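Side-chain contacts in microcin B17-processing protein McbB (Escherichia coli str. K-12 substr. MG1655, PDB 6GRH), which is needed to process the inactive microcin B17 precursor peptide into the active antibiotic: residues B[186-191]-B[265-270]; B[284-287]-B[291-294]. One frame throughout, in Å; residues are numbered along the deposited sequence.

Interaction 1 (B[186-191]-B[265-270]); sequences PDLGTP and NFMSSV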
ATOM      1  N   PRO B 186       3.042   7.603  25.362  1.00 26.96           N
ATOM      2  CA  PRO B 186       1.806   8.321  25.616  1.00 27.98           C
ATOM      3  C   PRO B 186       1.940   9.831  25.474  1.00 28.98           C
ATOM      4  O   PRO B 186       1.038  10.463  24.919  1.00 29.87           O
ATOM      5  CB  PRO B 186       1.452   7.912  27.044  1.00 28.70           C
ATOM      6  CG  PRO B 186       2.073   6.561  27.200  1.00 27.77           C
ATOM      7  CD  PRO B 186       3.298   6.568  26.373  1.00 26.79           C
ATOM      8  N   ASP B 187       3.036  10.411  25.946  1.00 29.36           N
ATOM      9  CA  ASP B 187       3.292  11.839  25.786  1.00 30.79           C
ATOM     10  C   ASP B 187       3.215  12.269  24.310  1.00 30.08           C
ATOM     11  O   ASP B 187       2.634  13.298  24.020  1.00 31.30           O
ATOM     12  CB  ASP B 187       4.675  12.234  26.314  1.00 31.85           C
ATOM     13  CG  ASP B 187       4.739  12.328  27.834  1.00 33.90           C
ATOM     14  OD1 ASP B 187       3.681  12.369  28.498  1.00 34.94           O
ATOM     15  OD2 ASP B 187       5.894  12.386  28.356  1.00 35.87           O
ATOM     16  N   LEU B 188       3.794  11.485  23.409  1.00 28.82           N
ATOM     17  CA  LEU B 188       3.826  11.814  21.960  1.00 28.38           C
ATOM     18  C   LEU B 188       2.625  11.340  21.118  1.00 28.36           C
ATOM     19  O   LEU B 188       2.532  11.680  19.930  1.00 27.70           O
ATOM     20  CB  LEU B 188       5.125  11.303  21.348  1.00 27.36           C
ATOM     21  CG  LEU B 188       6.409  11.928  21.894  1.00 27.98           C
ATOM     22  CD1 LEU B 188       7.612  11.196  21.335  1.00 27.48           C
ATOM     23  CD2 LEU B 188       6.546  13.422  21.599  1.00 28.90           C
ATOM     24  N   GLY B 189       1.757  10.540  21.728  1.00 28.41           N
ATOM     25  CA  GLY B 189       0.511  10.066  21.125  1.00 28.88           C
ATOM     26  C   GLY B 189       0.660   9.001  20.042  1.00 27.96           C
ATOM     27  O   GLY B 189      -0.202   8.899  19.170  1.00 27.21           O
ATOM     28  N   THR B 190       1.745   8.217  20.094  1.00 27.18           N
ATOM     29  CA  THR B 190       2.052   7.216  19.068  1.00 26.51           C
ATOM     30  C   THR B 190       1.350   5.872  19.360  1.00 26.18           C
ATOM     31  O   THR B 190       0.998   5.604  20.515  1.00 25.97           O
ATOM     32  CB  THR B 190       3.563   6.949  18.949  1.00 25.72           C
ATOM     33  OG1 THR B 190       4.090   6.561  20.209  1.00 25.98           O
ATOM     34  CG2 THR B 190       4.306   8.183  18.467  1.00 26.06           C
ATOM     35  N   PRO B 191       1.146   5.032  18.316  1.00 25.40           N
ATOM     36  CA  PRO B 191       0.406   3.782  18.492  1.00 25.49           C
ATOM     37  C   PRO B 191       1.095   2.766  19.367  1.00 25.30           C
ATOM     38  O   PRO B 191       2.292   2.600  19.294  1.00 24.28           O
ATOM     39  CB  PRO B 191       0.274   3.228  17.061  1.00 25.30           C
ATOM     40  CG  PRO B 191       0.413   4.413  16.177  1.00 25.69           C
ATOM     41  CD  PRO B 191       1.432   5.275  16.887  1.00 25.53           C
ATOM     42  N   ASN B 265      10.525   8.158   9.720  0.50 26.74           N
ATOM     43  CA  ASN B 265      10.543   6.741  10.076  0.50 27.09           C
ATOM     44  C   ASN B 265      11.360   6.396  11.318  0.50 26.58           C
ATOM     45  O   ASN B 265      11.596   5.218  11.570  0.50 26.42           O
ATOM     46  CB  ASN B 265      11.051   5.924   8.876  0.50 27.89           C
ATOM     47  CG  ASN B 265      12.468   6.305   8.469  0.50 28.30           C
ATOM     48  OD1 ASN B 265      12.728   6.667   7.311  0.50 30.68           O
ATOM     49  ND2 ASN B 265      13.380   6.254   9.422  0.50 27.70           N
ATOM     50  N   PHE B 266      11.784   7.407  12.083  1.00 26.80           N
ATOM     51  CA  PHE B 266      12.624   7.201  13.281  1.00 26.18           C
ATOM     52  C   PHE B 266      11.912   6.419  14.401  1.00 25.39           C
ATOM     53  O   PHE B 266      12.509   5.573  15.053  1.00 24.05           O
ATOM     54  CB  PHE B 266      13.060   8.575  13.800  1.00 27.30           C
ATOM     55  CG  PHE B 266      13.931   8.536  15.017  1.00 27.69           C
ATOM     56  CD1 PHE B 266      15.149   7.882  14.993  1.00 27.89           C
ATOM     57  CD2 PHE B 266      13.532   9.168  16.187  1.00 29.39           C
ATOM     58  CE1 PHE B 266      15.970   7.868  16.110  1.00 28.10           C
ATOM     59  CE2 PHE B 266      14.359   9.154  17.318  1.00 29.92           C
ATOM     60  CZ  PHE B 266      15.568   8.489  17.271  1.00 28.78           C
ATOM     61  N   MET B 267      10.636   6.672  14.617  0.50 25.73           N
ATOM     62  CA  MET B 267       9.929   5.938  15.664  0.50 26.78           C
ATOM     63  C   MET B 267       9.107   4.758  15.169  0.50 25.76           C
ATOM     64  O   MET B 267       8.328   4.190  15.942  0.50 25.40           O
ATOM     65  CB  MET B 267       9.075   6.895  16.462  0.50 28.80           C
ATOM     66  CG  MET B 267       9.942   7.837  17.275  0.50 29.85           C
ATOM     67  SD  MET B 267       8.927   9.000  18.182  0.50 32.81           S
ATOM     68  CE  MET B 267       7.869   7.921  19.137  0.50 32.72           C
ATOM     69  N   SER B 268       9.274   4.386  13.895  1.00 24.81           N
ATOM     70  CA  SER B 268       8.442   3.345  13.304  1.00 24.38           C
ATOM     71  C   SER B 268       8.842   1.904  13.652  1.00 23.44           C
ATOM     72  O   SER B 268       9.951   1.630  14.118  1.00 22.60           O
ATOM     73  CB  SER B 268       8.440   3.507  11.774  1.00 25.34           C
ATOM     74  OG  SER B 268       7.939   4.774  11.462  1.00 26.43           O
ATOM     75  N   SER B 269       7.927   0.981  13.361  1.00 22.81           N
ATOM     76  CA  SER B 269       8.148  -0.436  13.579  1.00 22.54           C
ATOM     77  C   SER B 269       9.251  -0.956  12.640  1.00 22.87           C
ATOM     78  O   SER B 269       9.453  -0.418  11.566  1.00 22.58           O
ATOM     79  CB  SER B 269       6.855  -1.226  13.345  1.00 22.37           C
ATOM     80  OG  SER B 269       6.565  -1.283  11.953  1.00 22.30           O
ATOM     81  N   VAL B 270       9.913  -2.031  13.064  1.00 23.95           N
ATOM     82  CA  VAL B 270      10.939  -2.713  12.300  1.00 25.15           C
ATOM     83  C   VAL B 270      10.592  -4.192  12.371  1.00 25.59           C
ATOM     84  O   VAL B 270      10.464  -4.730  13.459  1.00 25.24           O
ATOM     85  CB  VAL B 270      12.344  -2.506  12.911  1.00 26.12           C
ATOM     86  CG1 VAL B 270      13.399  -3.285  12.104  1.00 27.05           C
ATOM     87  CG2 VAL B 270      12.675  -1.024  12.988  1.00 26.43           C
TER

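Interaction 2 (B[284-287]-B[291-294]); sequences VIHW and SCLE. With ZN (zinc ion), chain F.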
ATOM      1  N   VAL B 284       2.790   2.304  11.506  1.00 26.20           N
ATOM      2  CA  VAL B 284       1.418   1.769  11.551  1.00 26.57           C
ATOM      3  C   VAL B 284       0.466   2.861  12.027  1.00 25.91           C
ATOM      4  O   VAL B 284       0.851   3.722  12.785  1.00 26.10           O
ATOM      5  CB  VAL B 284       1.288   0.491  12.412  1.00 26.42           C
ATOM      6  CG1 VAL B 284       2.430  -0.478  12.098  1.00 27.00           C
ATOM      7  CG2 VAL B 284       1.213   0.806  13.886  1.00 27.52           C
ATOM      8  N   ILE B 285      -0.777   2.781  11.601  1.00 25.28           N
ATOM      9  CA  ILE B 285      -1.833   3.659  12.092  1.00 25.52           C
ATOM     10  C   ILE B 285      -2.375   3.157  13.439  1.00 25.33           C
ATOM     11  O   ILE B 285      -2.177   2.003  13.819  1.00 24.88           O
ATOM     12  CB  ILE B 285      -2.984   3.821  11.065  1.00 25.95           C
ATOM     13  CG1 ILE B 285      -3.722   2.509  10.805  1.00 25.69           C
ATOM     14  CG2 ILE B 285      -2.444   4.366   9.739  1.00 26.23           C
ATOM     15  CD1 ILE B 285      -4.987   2.665  10.004  1.00 26.38           C
ATOM     16  N   HIS B 286      -3.022   4.051  14.168  1.00 25.92           N
ATOM     17  CA  HIS B 286      -3.801   3.656  15.358  1.00 26.42           C
ATOM     18  C   HIS B 286      -4.924   2.721  14.917  1.00 26.53           C
ATOM     19  O   HIS B 286      -5.575   2.959  13.900  1.00 27.38           O
ATOM     20  CB  HIS B 286      -4.414   4.875  16.037  1.00 27.37           C
ATOM     21  CG  HIS B 286      -3.419   5.764  16.697  1.00 27.29           C
ATOM     22  ND1 HIS B 286      -2.793   6.799  16.039  1.00 27.45           N
ATOM     23  CD2 HIS B 286      -2.948   5.781  17.967  1.00 27.94           C
ATOM     24  CE1 HIS B 286      -1.968   7.409  16.879  1.00 28.02           C
ATOM     25  NE2 HIS B 286      -2.053   6.817  18.057  1.00 27.75           N
ATOM     26  N   TRP B 287      -5.095   1.620  15.628  1.00 26.66           N
ATOM     27  CA  TRP B 287      -6.154   0.691  15.293  1.00 27.54           C
ATOM     28  C   TRP B 287      -7.480   1.301  15.768  1.00 27.86           C
ATOM     29  O   TRP B 287      -7.577   1.832  16.885  1.00 26.94           O
ATOM     30  CB  TRP B 287      -5.895  -0.650  15.931  1.00 28.18           C
ATOM     31  CG  TRP B 287      -6.941  -1.661  15.698  1.00 29.61           C
ATOM     32  CD1 TRP B 287      -7.574  -1.940  14.532  1.00 30.94           C
ATOM     33  CD2 TRP B 287      -7.425  -2.595  16.658  1.00 31.05           C
ATOM     34  NE1 TRP B 287      -8.425  -2.993  14.704  1.00 32.06           N
ATOM     35  CE2 TRP B 287      -8.346  -3.419  16.005  1.00 31.77           C
ATOM     36  CE3 TRP B 287      -7.146  -2.822  18.014  1.00 31.61           C
ATOM     37  CZ2 TRP B 287      -9.015  -4.458  16.657  1.00 33.27           C
ATOM     38  CZ3 TRP B 287      -7.813  -3.854  18.672  1.00 32.71           C
ATOM     39  CH2 TRP B 287      -8.736  -4.661  17.986  1.00 32.98           C
ATOM     40  N   SER B 291      -7.982   1.492  22.470  1.00 34.20           N
ATOM     41  CA  SER B 291      -8.222   2.622  23.377  1.00 36.21           C
ATOM     42  C   SER B 291      -6.944   3.357  23.837  1.00 35.66           C
ATOM     43  O   SER B 291      -7.042   4.229  24.709  1.00 35.36           O
ATOM     44  CB  SER B 291      -8.943   2.077  24.596  1.00 37.81           C
ATOM     45  OG  SER B 291      -8.118   1.041  25.124  1.00 40.17           O
ATOM     46  N   CYS B 292      -5.779   3.075  23.242  1.00 33.86           N
ATOM     47  CA  CYS B 292      -4.538   3.743  23.684  1.00 34.31           C
ATOM     48  C   CYS B 292      -4.602   5.276  23.594  1.00 35.28           C
ATOM     49  O   CYS B 292      -4.121   5.979  24.464  1.00 36.04           O
ATOM     50  CB  CYS B 292      -3.283   3.213  22.977  1.00 33.07           C
ATOM     51  SG  CYS B 292      -3.219   3.350  21.175  1.00 31.73           S
ATOM     52  N   LEU B 293      -5.239   5.774  22.539  0.50 35.57           N
ATOM     53  CA  LEU B 293      -5.433   7.208  22.323  0.50 36.91           C
ATOM     54  C   LEU B 293      -6.276   7.897  23.383  0.50 38.05           C
ATOM     55  O   LEU B 293      -6.118   9.094  23.624  0.50 37.87           O
ATOM     56  CB  LEU B 293      -6.158   7.419  20.996  0.50 37.19           C
ATOM     57  CG  LEU B 293      -5.246   7.265  19.806  0.50 36.21           C
ATOM     58  CD1 LEU B 293      -6.066   7.346  18.541  0.50 36.20           C
ATOM     59  CD2 LEU B 293      -4.178   8.341  19.875  0.50 36.52           C
ATOM     60  N   GLU B 294      -7.203   7.142  23.960  1.00 39.01           N
ATOM     61  CA  GLU B 294      -8.161   7.680  24.914  1.00 42.49           C
ATOM     62  C   GLU B 294      -7.588   7.740  26.330  1.00 43.76           C
ATOM     63  O   GLU B 294      -8.132   8.446  27.158  1.00 43.61           O
ATOM     64  CB  GLU B 294      -9.438   6.849  24.896  1.00 44.41           C
ATOM     65  CG  GLU B 294     -10.020   6.726  23.494  1.00 46.30           C
ATOM     66  CD  GLU B 294     -11.371   6.020  23.438  1.00 49.58           C
ATOM     67  OE1 GLU B 294     -11.655   5.124  24.280  1.00 49.93           O
ATOM     68  OE2 GLU B 294     -12.169   6.395  22.528  1.00 53.07           O
TER
HETATM   69 ZN    ZN F 401      -3.204   1.151  20.447  1.00 26.00          ZN

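Interaction 1 (B[186-191]-B[265-270])
The methyl end of Met267 meets the side chains of Leu188 and Thr190. Its CE lies 3.6 Å from Thr190 CG2 and 4.0 Å from Leu188 CD1, while Met267 SD comes to 4.1 Å from the same Leu188 methyl. The thioether chain crosses both side chains at about a right angle and bridges backbones whose closest CA atoms, those of Thr190 and Met267, are 8.7 Å apart. Met267 runs extended as far as SD and bends at the last torsion (chi3 57°), which swings CE toward Thr190. A second conformer of Met267 is deposited, so these distances hold for one of two placements. Thr190 CG2 makes the closer approach, while OG1 spends its hydrogen bonds on Val183 O and Ser185 N, which fixes its rotation. Leu188 sits within a turn closed by Gly189 N bonding to Pro186 O at 3.3 Å. Met267 is held by backbone hydrogen bonding to Val183; Tyr242 of the McbC chain packs on Leu188 and Ala33 of the same chain on Met267. The contact thus joins the loop between strand 177-180 and helix 193-204 to the turn that leads into strand 269-273.

Interaction 2 (B[284-287]-B[291-294])
The contact belongs to a four-cysteine zinc site: Cys292 SG binds the metal at 2.3 Å, and Cys192, Cys195 and Cys290 supply the other ligands. His286 stands in the second shell, its CD2 5.3 Å from the zinc. The CD2 corner of the imidazole approaches Cys292 SG to 4.0 Å, with the sulfur 85° off the ring normal, at the edge. Leu293, which follows Cys292, covers a face of the same ring. Its CD1 sits 3.8 Å from the ring centroid and 26° off the normal, a CH-pi contact displaced toward the rim, while Leu293 CD2 stands on the same side, just beyond the ring's CD2-NE2 bond and 3.2 Å from His286 NE2. Leu293 has two deposited conformers, so the finer detail belongs to the one described. A turn closed by Glu294 N to Ser291 O, 3.0 Å, presents Cys292 and Leu293. Cys292 SG lies between its backbone N and carbonyl carbon (chi1 59°), directed at the metal. Zinc-bound sulfur is probably thiolate-like, so the C-H edge of the imidazole would meet it with mild electrostatic attraction, and the weak hydrogen bond between His286 NE2 and Gly189 O is consistent with a proton on that nitrogen.

In the fold
Following the chain from the N terminus, strand 177-180 leads into 186-191, and interaction 1 closes a long excursion of 73 residues, half of them helical, that includes helices 193-204, 215-220 and 236-254. Segment 265-270 runs straight into strand 269-273, and strand 279-282 follows, after which interaction 2 closes a three-residue gap near the C terminus. The two loops follow in series, neither nested nor crossed, yet their centres are only 11 Å apart. Pro191 of interaction 1 packs on Val284 of interaction 2, Pro191 CG lying 3.5 Å from Val284 O. Zinc adds a further tie, linking Cys192 and Cys195, inside the first loop, to the C-terminal Cys290 and Cys292.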